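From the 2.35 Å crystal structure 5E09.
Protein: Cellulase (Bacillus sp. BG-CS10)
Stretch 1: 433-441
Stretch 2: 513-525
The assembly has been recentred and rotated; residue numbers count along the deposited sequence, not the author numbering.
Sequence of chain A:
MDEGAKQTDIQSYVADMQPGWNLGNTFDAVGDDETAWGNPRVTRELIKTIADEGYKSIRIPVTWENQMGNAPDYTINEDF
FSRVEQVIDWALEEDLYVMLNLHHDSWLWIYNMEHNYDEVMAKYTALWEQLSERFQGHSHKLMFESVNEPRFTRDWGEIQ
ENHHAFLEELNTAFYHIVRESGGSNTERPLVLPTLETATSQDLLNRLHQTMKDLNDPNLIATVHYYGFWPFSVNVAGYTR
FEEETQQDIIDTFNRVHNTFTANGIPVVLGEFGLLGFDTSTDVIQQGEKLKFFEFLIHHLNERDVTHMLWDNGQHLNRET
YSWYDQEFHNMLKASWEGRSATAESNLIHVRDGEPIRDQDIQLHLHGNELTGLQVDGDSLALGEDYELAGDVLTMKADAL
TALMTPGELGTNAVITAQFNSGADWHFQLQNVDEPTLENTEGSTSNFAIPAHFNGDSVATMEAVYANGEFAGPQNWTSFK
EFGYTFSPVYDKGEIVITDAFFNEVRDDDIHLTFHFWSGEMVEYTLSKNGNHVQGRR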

ATOM      1  N   ASP A 433      -0.017  31.106  -4.930  1.00 40.09           N
ATOM      2  CA  ASP A 433      -0.341  32.256  -4.118  1.00 39.30           C
ATOM      3  C   ASP A 433      -0.781  31.726  -2.760  1.00 48.23           C
ATOM      4  O   ASP A 433      -1.018  30.520  -2.600  1.00 43.20           O
ATOM      5  CB  ASP A 433      -1.439  33.093  -4.766  1.00 54.28           C
ATOM      6  CG  ASP A 433      -1.169  34.576  -4.671  1.00 68.58           C
ATOM      7  OD1 ASP A 433      -0.795  35.045  -3.570  1.00 58.95           O
ATOM      8  OD2 ASP A 433      -1.324  35.266  -5.705  1.00 67.76           O
ATOM      9  N   GLU A 434      -0.893  32.611  -1.780  1.00 44.16           N
ATOM     10  CA  GLU A 434      -1.375  32.203  -0.472  1.00 54.68           C
ATOM     11  C   GLU A 434      -2.815  31.704  -0.566  1.00 51.81           C
ATOM     12  O   GLU A 434      -3.701  32.448  -0.999  1.00 44.65           O
ATOM     13  CB  GLU A 434      -1.284  33.360   0.511  1.00 53.50           C
ATOM     14  CG  GLU A 434      -1.863  33.060   1.877  1.00 60.20           C
ATOM     15  CD  GLU A 434      -2.228  34.324   2.638  1.00 91.54           C
ATOM     16  OE1 GLU A 434      -2.960  35.174   2.082  1.00 83.69           O
ATOM     17  OE2 GLU A 434      -1.771  34.474   3.792  1.00 87.82           O
ATOM     18  N   PRO A 435      -3.053  30.442  -0.156  1.00 43.47           N
ATOM     19  CA  PRO A 435      -4.399  29.854  -0.229  1.00 46.44           C
ATOM     20  C   PRO A 435      -5.410  30.598   0.654  1.00 44.98           C
ATOM     21  O   PRO A 435      -5.048  31.155   1.689  1.00 48.33           O
ATOM     22  CB  PRO A 435      -4.189  28.408   0.254  1.00 33.75           C
ATOM     23  CG  PRO A 435      -2.931  28.431   1.037  1.00 47.67           C
ATOM     24  CD  PRO A 435      -2.069  29.510   0.426  1.00 41.87           C
ATOM     25  N   THR A 436      -6.671  30.590   0.238  1.00 41.99           N
ATOM     26  CA  THR A 436      -7.718  31.388   0.865  1.00 49.46           C
ATOM     27  C   THR A 436      -8.991  30.572   1.092  1.00 52.93           C
ATOM     28  O   THR A 436      -9.414  29.810   0.222  1.00 39.70           O
ATOM     29  CB  THR A 436      -8.048  32.635  -0.003  1.00 41.54           C
ATOM     30  OG1 THR A 436      -6.879  33.449  -0.126  1.00 50.69           O
ATOM     31  CG2 THR A 436      -9.170  33.466   0.603  1.00 56.08           C
ATOM     32  N   LEU A 437      -9.597  30.737   2.266  1.00 46.47           N
ATOM     33  CA  LEU A 437     -10.862  30.083   2.571  1.00 40.36           C
ATOM     34  C   LEU A 437     -11.973  31.108   2.761  1.00 49.23           C
ATOM     35  O   LEU A 437     -11.707  32.284   2.999  1.00 60.37           O
ATOM     36  CB  LEU A 437     -10.725  29.220   3.819  1.00 38.56           C
ATOM     37  CG  LEU A 437      -9.591  28.204   3.762  1.00 36.37           C
ATOM     38  CD1 LEU A 437      -9.406  27.552   5.118  1.00 37.41           C
ATOM     39  CD2 LEU A 437      -9.868  27.169   2.684  1.00 34.64           C
ATOM     40  N   GLU A 438     -13.219  30.653   2.667  1.00 45.02           N
ATOM     41  CA  GLU A 438     -14.372  31.535   2.795  1.00 44.81           C
ATOM     42  C   GLU A 438     -15.328  31.120   3.911  1.00 38.71           C
ATOM     43  O   GLU A 438     -15.343  29.965   4.338  1.00 41.30           O
ATOM     44  CB  GLU A 438     -15.135  31.588   1.472  1.00 46.82           C
ATOM     45  CG  GLU A 438     -14.323  32.153   0.322  1.00 61.81           C
ATOM     46  CD  GLU A 438     -15.111  32.213  -0.969  1.00 78.29           C
ATOM     47  OE1 GLU A 438     -16.315  31.879  -0.945  1.00 76.82           O
ATOM     48  OE2 GLU A 438     -14.529  32.591  -2.007  1.00101.34           O
ATOM     49  N   ASN A 439     -16.127  32.074   4.376  1.00 43.77           N
ATOM     50  CA  ASN A 439     -17.214  31.775   5.304  1.00 41.69           C
ATOM     51  C   ASN A 439     -18.215  30.820   4.676  1.00 53.64           C
ATOM     52  O   ASN A 439     -18.412  30.822   3.455  1.00 42.11           O
ATOM     53  CB  ASN A 439     -17.934  33.054   5.733  1.00 42.17           C
ATOM     54  CG  ASN A 439     -17.009  34.045   6.393  1.00 41.64           C
ATOM     55  OD1 ASN A 439     -15.997  33.667   6.976  1.00 44.41           O
ATOM     56  ND2 ASN A 439     -17.349  35.325   6.307  1.00 59.59           N
ATOM     57  N   THR A 440     -18.849  30.001   5.503  1.00 41.07           N
ATOM     58  CA  THR A 440     -19.870  29.105   4.983  1.00 42.01           C
ATOM     59  C   THR A 440     -20.814  28.691   6.097  1.00 45.26           C
ATOM     60  O   THR A 440     -20.527  28.890   7.272  1.00 39.34           O
ATOM     61  CB  THR A 440     -19.252  27.849   4.321  1.00 44.23           C
ATOM     62  OG1 THR A 440     -20.281  27.068   3.699  1.00 48.78           O
ATOM     63  CG2 THR A 440     -18.539  26.999   5.350  1.00 37.54           C
ATOM     64  N   GLU A 441     -21.951  28.131   5.705  1.00 49.64           N
ATOM     65  CA  GLU A 441     -22.963  27.643   6.630  1.00 46.39           C
ATOM     66  C   GLU A 441     -23.373  26.271   6.142  1.00 47.40           C
ATOM     67  O   GLU A 441     -23.441  26.049   4.939  1.00 56.46           O
ATOM     68  CB  GLU A 441     -24.176  28.581   6.675  1.00 62.82           C
ATOM     69  CG  GLU A 441     -23.902  29.954   7.273  1.00 72.80           C
ATOM     70  CD  GLU A 441     -25.116  30.869   7.229  1.00 89.88           C
ATOM     71  OE1 GLU A 441     -26.114  30.505   6.561  1.00 78.42           O
ATOM     72  OE2 GLU A 441     -25.072  31.945   7.871  1.00 71.67           O
ATOM     73  N   THR A 513      -6.461  24.283  11.609  1.00 38.91           N
ATOM     74  CA  THR A 513      -5.250  24.801  10.996  1.00 35.48           C
ATOM     75  C   THR A 513      -4.884  23.933   9.810  1.00 35.18           C
ATOM     76  O   THR A 513      -4.457  22.801   9.993  1.00 34.74           O
ATOM     77  CB  THR A 513      -4.067  24.815  11.983  1.00 48.08           C
ATOM     78  OG1 THR A 513      -4.439  25.512  13.175  1.00 35.72           O
ATOM     79  CG2 THR A 513      -2.842  25.484  11.350  1.00 39.38           C
ATOM     80  N   PHE A 514      -5.049  24.447   8.598  1.00 36.75           N
ATOM     81  CA  PHE A 514      -4.642  23.686   7.418  1.00 33.70           C
ATOM     82  C   PHE A 514      -3.163  23.907   7.081  1.00 39.71           C
ATOM     83  O   PHE A 514      -2.713  25.047   6.908  1.00 36.20           O
ATOM     84  CB  PHE A 514      -5.523  24.041   6.223  1.00 34.17           C
ATOM     85  CG  PHE A 514      -6.956  23.617   6.386  1.00 37.10           C
ATOM     86  CD1 PHE A 514      -7.358  22.342   6.021  1.00 31.28           C
ATOM     87  CD2 PHE A 514      -7.898  24.487   6.918  1.00 40.30           C
ATOM     88  CE1 PHE A 514      -8.675  21.944   6.169  1.00 39.15           C
ATOM     89  CE2 PHE A 514      -9.220  24.098   7.073  1.00 42.76           C
ATOM     90  CZ  PHE A 514      -9.608  22.820   6.697  1.00 39.46           C
ATOM     91  N   HIS A 515      -2.423  22.801   7.023  1.00 33.41           N
ATOM     92  CA  HIS A 515      -1.023  22.795   6.611  1.00 34.19           C
ATOM     93  C   HIS A 515      -0.902  22.424   5.135  1.00 39.92           C
ATOM     94  O   HIS A 515      -1.328  21.328   4.715  1.00 35.73           O
ATOM     95  CB  HIS A 515      -0.199  21.809   7.450  1.00 32.97           C
ATOM     96  CG  HIS A 515      -0.178  22.114   8.919  1.00 49.51           C
ATOM     97  ND1 HIS A 515       0.986  22.381   9.608  1.00 43.94           N
ATOM     98  CD2 HIS A 515      -1.176  22.169   9.834  1.00 49.68           C
ATOM     99  CE1 HIS A 515       0.705  22.595  10.880  1.00 42.18           C
ATOM    100  NE2 HIS A 515      -0.601  22.475  11.044  1.00 52.95           N
ATOM    101  N   PHE A 516      -0.308  23.342   4.370  1.00 33.97           N
ATOM    102  CA  PHE A 516      -0.065  23.178   2.938  1.00 39.59           C
ATOM    103  C   PHE A 516       1.390  22.808   2.664  1.00 39.28           C
ATOM    104  O   PHE A 516       2.269  23.084   3.477  1.00 36.07           O
ATOM    105  CB  PHE A 516      -0.420  24.459   2.183  1.00 33.49           C
ATOM    106  CG  PHE A 516      -1.880  24.773   2.179  1.00 36.51           C
ATOM    107  CD1 PHE A 516      -2.476  25.377   3.274  1.00 33.80           C
ATOM    108  CD2 PHE A 516      -2.661  24.464   1.077  1.00 33.86           C
ATOM    109  CE1 PHE A 516      -3.829  25.661   3.272  1.00 39.35           C
ATOM    110  CE2 PHE A 516      -4.016  24.752   1.069  1.00 39.20           C
ATOM    111  CZ  PHE A 516      -4.599  25.346   2.169  1.00 32.87           C
ATOM    112  N   TRP A 517       1.642  22.201   1.508  1.00 36.87           N
ATOM    113  CA  TRP A 517       2.989  21.744   1.163  1.00 43.13           C
ATOM    114  C   TRP A 517       3.952  22.872   0.788  1.00 40.62           C
ATOM    115  O   TRP A 517       5.163  22.671   0.754  1.00 44.92           O
ATOM    116  CB  TRP A 517       2.913  20.719   0.031  1.00 40.34           C
ATOM    117  CG  TRP A 517       2.563  19.373   0.563  1.00 48.64           C
ATOM    118  CD1 TRP A 517       1.374  18.707   0.416  1.00 28.13           C
ATOM    119  CD2 TRP A 517       3.386  18.544   1.371  1.00 37.53           C
ATOM    120  NE1 TRP A 517       1.423  17.502   1.074  1.00 36.78           N
ATOM    121  CE2 TRP A 517       2.667  17.373   1.679  1.00 36.54           C
ATOM    122  CE3 TRP A 517       4.696  18.663   1.875  1.00 30.62           C
ATOM    123  CZ2 TRP A 517       3.176  16.336   2.444  1.00 37.12           C
ATOM    124  CZ3 TRP A 517       5.213  17.636   2.641  1.00 39.36           C
ATOM    125  CH2 TRP A 517       4.456  16.487   2.920  1.00 34.99           C
ATOM    126  N   SER A 518       3.418  24.055   0.513  1.00 47.36           N
ATOM    127  CA  SER A 518       4.248  25.236   0.315  1.00 31.48           C
ATOM    128  C   SER A 518       4.904  25.672   1.621  1.00 42.41           C
ATOM    129  O   SER A 518       5.940  26.338   1.619  1.00 41.50           O
ATOM    130  CB  SER A 518       3.416  26.380  -0.231  1.00 41.21           C
ATOM    131  OG  SER A 518       2.571  26.878   0.791  1.00 43.01           O
ATOM    132  N   GLY A 519       4.289  25.293   2.736  1.00 45.25           N
ATOM    133  CA  GLY A 519       4.698  25.773   4.042  1.00 38.59           C
ATOM    134  C   GLY A 519       3.646  26.695   4.631  1.00 38.07           C
ATOM    135  O   GLY A 519       3.680  27.002   5.818  1.00 37.35           O
ATOM    136  N   GLU A 520       2.707  27.140   3.800  1.00 32.38           N
ATOM    137  CA  GLU A 520       1.629  28.009   4.270  1.00 50.88           C
ATOM    138  C   GLU A 520       0.726  27.306   5.272  1.00 38.35           C
ATOM    139  O   GLU A 520       0.508  26.098   5.200  1.00 46.22           O
ATOM    140  CB  GLU A 520       0.784  28.519   3.097  1.00 40.36           C
ATOM    141  CG  GLU A 520       1.447  29.609   2.281  1.00 43.70           C
ATOM    142  CD  GLU A 520       1.629  30.896   3.063  1.00 63.61           C
ATOM    143  OE1 GLU A 520       0.784  31.200   3.934  1.00 74.84           O
ATOM    144  OE2 GLU A 520       2.625  31.604   2.806  1.00 64.68           O
HETATM  145  N   MSE A 521       0.210  28.073   6.217  1.00 39.91           N
HETATM  146  CA  MSE A 521      -0.776  27.556   7.148  1.00 46.07           C
HETATM  147  C   MSE A 521      -1.961  28.499   7.174  1.00 41.35           C
HETATM  148  O   MSE A 521      -1.789  29.706   7.290  1.00 43.85           O
HETATM  149  CB  MSE A 521      -0.186  27.399   8.546  1.00 39.37           C
HETATM  150  CG  MSE A 521       1.041  26.515   8.595  1.00 51.75           C
HETATM  151 SE   MSE A 521       1.583  26.190  10.426  0.66 63.23          SE
HETATM  152  CE  MSE A 521       3.374  25.489  10.096  1.00 60.43           C
ATOM    153  N   VAL A 522      -3.165  27.954   7.054  1.00 44.91           N
ATOM    154  CA  VAL A 522      -4.350  28.803   7.052  1.00 42.88           C
ATOM    155  C   VAL A 522      -5.274  28.437   8.214  1.00 45.02           C
ATOM    156  O   VAL A 522      -5.595  27.265   8.425  1.00 41.22           O
ATOM    157  CB  VAL A 522      -5.106  28.704   5.715  1.00 33.47           C
ATOM    158  CG1 VAL A 522      -6.252  29.704   5.675  1.00 27.64           C
ATOM    159  CG2 VAL A 522      -4.152  28.946   4.563  1.00 32.43           C
ATOM    160  N   GLU A 523      -5.678  29.449   8.976  1.00 33.50           N
ATOM    161  CA  GLU A 523      -6.534  29.249  10.132  1.00 36.68           C
ATOM    162  C   GLU A 523      -7.989  29.386   9.725  1.00 45.47           C
ATOM    163  O   GLU A 523      -8.316  30.158   8.823  1.00 43.77           O
ATOM    164  CB  GLU A 523      -6.196  30.250  11.237  1.00 42.45           C
ATOM    165  CG  GLU A 523      -4.767  30.146  11.760  1.00 48.72           C
ATOM    166  CD  GLU A 523      -4.572  28.982  12.717  1.00 66.92           C
ATOM    167  OE1 GLU A 523      -5.563  28.561  13.354  1.00 79.60           O
ATOM    168  OE2 GLU A 523      -3.428  28.490  12.841  1.00 53.87           O
ATOM    169  N   TYR A 524      -8.856  28.625  10.388  1.00 45.86           N
ATOM    170  CA  TYR A 524     -10.284  28.646  10.096  1.00 37.81           C
ATOM    171  C   TYR A 524     -11.064  28.264  11.348  1.00 42.91           C
ATOM    172  O   TYR A 524     -10.591  27.467  12.147  1.00 38.43           O
ATOM    173  CB  TYR A 524     -10.603  27.687   8.951  1.00 39.16           C
ATOM    174  CG  TYR A 524     -11.946  27.908   8.292  1.00 43.46           C
ATOM    175  CD1 TYR A 524     -12.120  28.905   7.337  1.00 44.15           C
ATOM    176  CD2 TYR A 524     -13.036  27.109   8.610  1.00 44.36           C
ATOM    177  CE1 TYR A 524     -13.341  29.101   6.727  1.00 44.49           C
ATOM    178  CE2 TYR A 524     -14.263  27.297   8.003  1.00 37.38           C
ATOM    179  CZ  TYR A 524     -14.411  28.293   7.064  1.00 42.58           C
ATOM    180  OH  TYR A 524     -15.629  28.478   6.457  1.00 37.20           O
ATOM    181  N   THR A 525     -12.257  28.816  11.530  1.00 33.86           N
ATOM    182  CA  THR A 525     -12.988  28.545  12.765  1.00 46.65           C
ATOM    183  C   THR A 525     -14.373  27.968  12.500  1.00 39.71           C
ATOM    184  O   THR A 525     -15.122  28.489  11.685  1.00 39.84           O
ATOM    185  CB  THR A 525     -13.119  29.825  13.630  1.00 51.50           C
ATOM    186  OG1 THR A 525     -11.816  30.356  13.894  1.00 47.38           O
ATOM    187  CG2 THR A 525     -13.807  29.517  14.957  1.00 43.44           C
TER

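A chain segment can pack on a β-hairpin without backbone hydrogen bonds to it, provided alternate side chains meet the hairpin's face; this cellulase offers a compact example. Glu434 CA lies 7.0 Å from Glu520 CA, and Leu437 CA 7.7 Å from Tyr524 CA. Side chains make most of the contact, with one backbone carbonyl accepting a hydrogen bond. Along 433-441, Pro435 and Leu437 point toward the hairpin while Thr436 between them points away, the alternation expected of extended backbone. The hairpin answers in kind: Glu520, Val522 and Tyr524 point toward the segment, Met521 (a selenomethionine) and Glu523 away.

The Pro435 side chain is closed into a ring, here with C-gamma endo pucker. It lies over one face of Phe516, with Pro435 CG 3.6 Å from the ring centroid and only 8° off the normal, a CH-π contact. The m rotamer of Phe516, with chi2 of 80°, presents that face. The same Pro435 CG touches Val522 CG2 at 3.8 Å.

Leu437 adopts the common m,t conformation, which places CD1 where three hairpin side chains converge: it lies 3.9 Å from Phe514 CD2, 3.9 Å from Val522 CG1 and 3.8 Å from Tyr524 CD1. Val522, with chi1 at -174°, thus offers one methyl to Pro435 and the other to Leu437.

Tyr524 shows how one rotamer can serve two ends. With chi1 at -163° (t), its ring passes Leu437, and Tyr524 OH donates a 2.6 Å hydrogen bond to Glu438 O. The acceptor sits near the ring plane, where the hydroxyl proton prefers to lie. Glu438 contributes this carbonyl while its own CA-to-CB bond points away.

At the other end, Glu434 OE2 and Glu520 OE1 stand 4.2 Å apart, like charges without a bridge; the pair's closest contact is Glu434 CG to Glu520 OE1, 3.8 Å.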